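Local structure of elongation factor G (Thermus thermophilus, 2DY1) at residues A109-V113 with G114-A118. The protein binds GTP together with a magnesium ion and probably acts as a GTPase that drives the translocation step of protein synthesis. Residues are numbered along the deposited sequence; the frame is centred on the assembly and turned at random.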
ATOM      1  N   ALA A 109      -5.371  -6.864 -22.496  1.00 23.73           N
ATOM      2  CA  ALA A 109      -5.844  -5.692 -21.781  1.00 21.33           C
ATOM      3  C   ALA A 109      -5.112  -4.380 -21.952  1.00 25.85           C
ATOM      4  O   ALA A 109      -5.703  -3.321 -21.751  1.00 26.02           O
ATOM      5  CB  ALA A 109      -5.935  -6.029 -20.296  1.00 28.26           C
ATOM      6  N   GLY A 110      -3.831  -4.425 -22.291  1.00 17.52           N
ATOM      7  CA  GLY A 110      -3.089  -3.188 -22.441  1.00 18.83           C
ATOM      8  C   GLY A 110      -2.774  -2.617 -21.070  1.00 20.00           C
ATOM      9  O   GLY A 110      -2.808  -3.342 -20.071  1.00 17.67           O
ATOM     10  N   VAL A 111      -2.459  -1.331 -21.015  1.00 18.61           N
ATOM     11  CA  VAL A 111      -2.158  -0.676 -19.745  1.00 18.89           C
ATOM     12  C   VAL A 111      -3.426  -0.595 -18.890  1.00 20.93           C
ATOM     13  O   VAL A 111      -4.447  -0.054 -19.322  1.00 20.19           O
ATOM     14  CB  VAL A 111      -1.596   0.743 -19.986  1.00 23.81           C
ATOM     15  CG1 VAL A 111      -1.364   1.461 -18.654  1.00 20.97           C
ATOM     16  CG2 VAL A 111      -0.303   0.645 -20.779  1.00 25.84           C
ATOM     17  N   GLN A 112      -3.360  -1.153 -17.685  1.00 17.02           N
ATOM     18  CA  GLN A 112      -4.491  -1.138 -16.770  1.00 14.95           C
ATOM     19  C   GLN A 112      -4.159  -0.254 -15.575  1.00 17.95           C
ATOM     20  O   GLN A 112      -3.046   0.259 -15.465  1.00 18.00           O
ATOM     21  CB  GLN A 112      -4.822  -2.568 -16.330  1.00 16.52           C
ATOM     22  CG  GLN A 112      -5.299  -3.449 -17.493  1.00 19.27           C
ATOM     23  CD  GLN A 112      -5.348  -4.926 -17.162  1.00 26.96           C
ATOM     24  OE1 GLN A 112      -4.326  -5.628 -17.200  1.00 24.00           O
ATOM     25  NE2 GLN A 112      -6.535  -5.412 -16.828  1.00 22.26           N
ATOM     26  N   VAL A 113      -5.129  -0.048 -14.692  1.00 22.71           N
ATOM     27  CA  VAL A 113      -4.888   0.802 -13.539  1.00 24.65           C
ATOM     28  C   VAL A 113      -3.695   0.318 -12.722  1.00 21.85           C
ATOM     29  O   VAL A 113      -2.871   1.126 -12.293  1.00 22.15           O
ATOM     30  CB  VAL A 113      -6.135   0.888 -12.645  1.00 31.23           C
ATOM     31  CG1 VAL A 113      -5.827   1.692 -11.391  1.00 34.68           C
ATOM     32  CG2 VAL A 113      -7.257   1.568 -13.421  1.00 32.92           C
ATOM     33  N   GLY A 114      -3.586  -0.995 -12.536  1.00 20.06           N
ATOM     34  CA  GLY A 114      -2.472  -1.534 -11.765  1.00 17.15           C
ATOM     35  C   GLY A 114      -1.128  -1.328 -12.438  1.00 19.17           C
ATOM     36  O   GLY A 114      -0.084  -1.264 -11.773  1.00 20.74           O
ATOM     37  N   THR A 115      -1.147  -1.239 -13.767  1.00 16.94           N
ATOM     38  CA  THR A 115       0.056  -1.023 -14.553  1.00 18.72           C
ATOM     39  C   THR A 115       0.518   0.407 -14.266  1.00 18.62           C
ATOM     40  O   THR A 115       1.685   0.644 -13.979  1.00 18.54           O
ATOM     41  CB  THR A 115      -0.237  -1.130 -16.071  1.00 19.09           C
ATOM     42  OG1 THR A 115      -1.071  -2.266 -16.330  1.00 18.40           O
ATOM     43  CG2 THR A 115       1.057  -1.272 -16.846  1.00 22.04           C
ATOM     44  N   GLU A 116      -0.418   1.350 -14.352  1.00 16.16           N
ATOM     45  CA  GLU A 116      -0.115   2.755 -14.103  1.00 17.58           C
ATOM     46  C   GLU A 116       0.407   2.989 -12.694  1.00 17.29           C
ATOM     47  O   GLU A 116       1.343   3.753 -12.506  1.00 18.57           O
ATOM     48  CB  GLU A 116      -1.365   3.618 -14.328  1.00 25.32           C
ATOM     49  CG  GLU A 116      -1.729   3.799 -15.786  1.00 36.19           C
ATOM     50  CD  GLU A 116      -0.827   4.800 -16.505  1.00 51.60           C
ATOM     51  OE1 GLU A 116       0.203   5.220 -15.930  1.00 50.25           O
ATOM     52  OE2 GLU A 116      -1.153   5.167 -17.655  1.00 55.35           O
ATOM     53  N   ARG A 117      -0.201   2.343 -11.705  1.00 17.21           N
ATOM     54  CA  ARG A 117       0.258   2.542 -10.332  1.00 19.57           C
ATOM     55  C   ARG A 117       1.719   2.141 -10.161  1.00 19.88           C
ATOM     56  O   ARG A 117       2.504   2.870  -9.546  1.00 21.27           O
ATOM     57  CB  ARG A 117      -0.556   1.725  -9.337  1.00 20.42           C
ATOM     58  CG  ARG A 117      -2.033   2.033  -9.210  1.00 33.32           C
ATOM     59  CD  ARG A 117      -2.506   1.326  -7.956  1.00 38.22           C
ATOM     60  NE  ARG A 117      -3.890   0.864  -7.975  1.00 48.56           N
ATOM     61  CZ  ARG A 117      -4.323  -0.358  -8.239  1.00 48.33           C
ATOM     62  NH1 ARG A 117      -3.460  -1.291  -8.541  1.00 38.62           N
ATOM     63  NH2 ARG A 117      -5.618  -0.625  -8.182  1.00 56.81           N
ATOM     64  N   ALA A 118       2.083   0.970 -10.675  1.00 16.28           N
ATOM     65  CA  ALA A 118       3.464   0.512 -10.538  1.00 15.79           C
ATOM     66  C   ALA A 118       4.392   1.419 -11.343  1.00 18.54           C
ATOM     67  O   ALA A 118       5.489   1.745 -10.894  1.00 16.90           O
ATOM     68  CB  ALA A 118       3.589  -0.934 -11.007  1.00 20.45           C
TER
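Gln112 and Thr115 hold each other by two bonds where the chain turns into helix 113-124. The amide of Gln112 gives its hydrogen to the Thr115 hydroxyl, N to OG1 2.9 Å and nearly straight at 162°. A weak return bond runs from Thr115 N to Gln112 O, 3.0 Å away and bent to 126°. The same carbonyl oxygen takes the Glu116 amide in a much straighter bond, N to O 3.1 Å, with the donor nearly in line with the C=O bond; one acceptor thus serves two helix amides. Thr115 carries OG1 beside its own backbone N (chi1 -44°), which turns the hydroxyl back toward the incoming chain and leaves CG2 on the side of Val111.

Gln112 is the N-cap, and its amide bond to the Thr115 hydroxyl is the N3-side half of a capping box; the end of the Gln112 side chain leads away, and the Thr115 amide meets the Gln112 carbonyl only weakly instead. The turn belongs to the GTP-binding domain, a P-loop fold, and follows strand 100-106; the Gln112 side chain lies about 5 Å from that of the GTP-binding residue Ser20. Among the first-turn amides, that of Gly114 is taken by His17 ND1. Replacing Thr115 by alanine is likely to leave the Gln112 amide without its hydroxyl acceptor and the loop freer to shift against the helix.

Val111 reaches across with CG1, 3.7 Å from Glu116 CG and 3.8 Å from Thr115 CB, and also touches Leu149 and Thr152 of helix 142-153. One residue on from the Gln112-Glu116 bond, Val113 O accepts the Arg117 amide, O to N 3.0 Å, while Val113 CG1 sits over one face of the Arg117 guanidinium, displaced toward its rim and 4.0 Å from NH2.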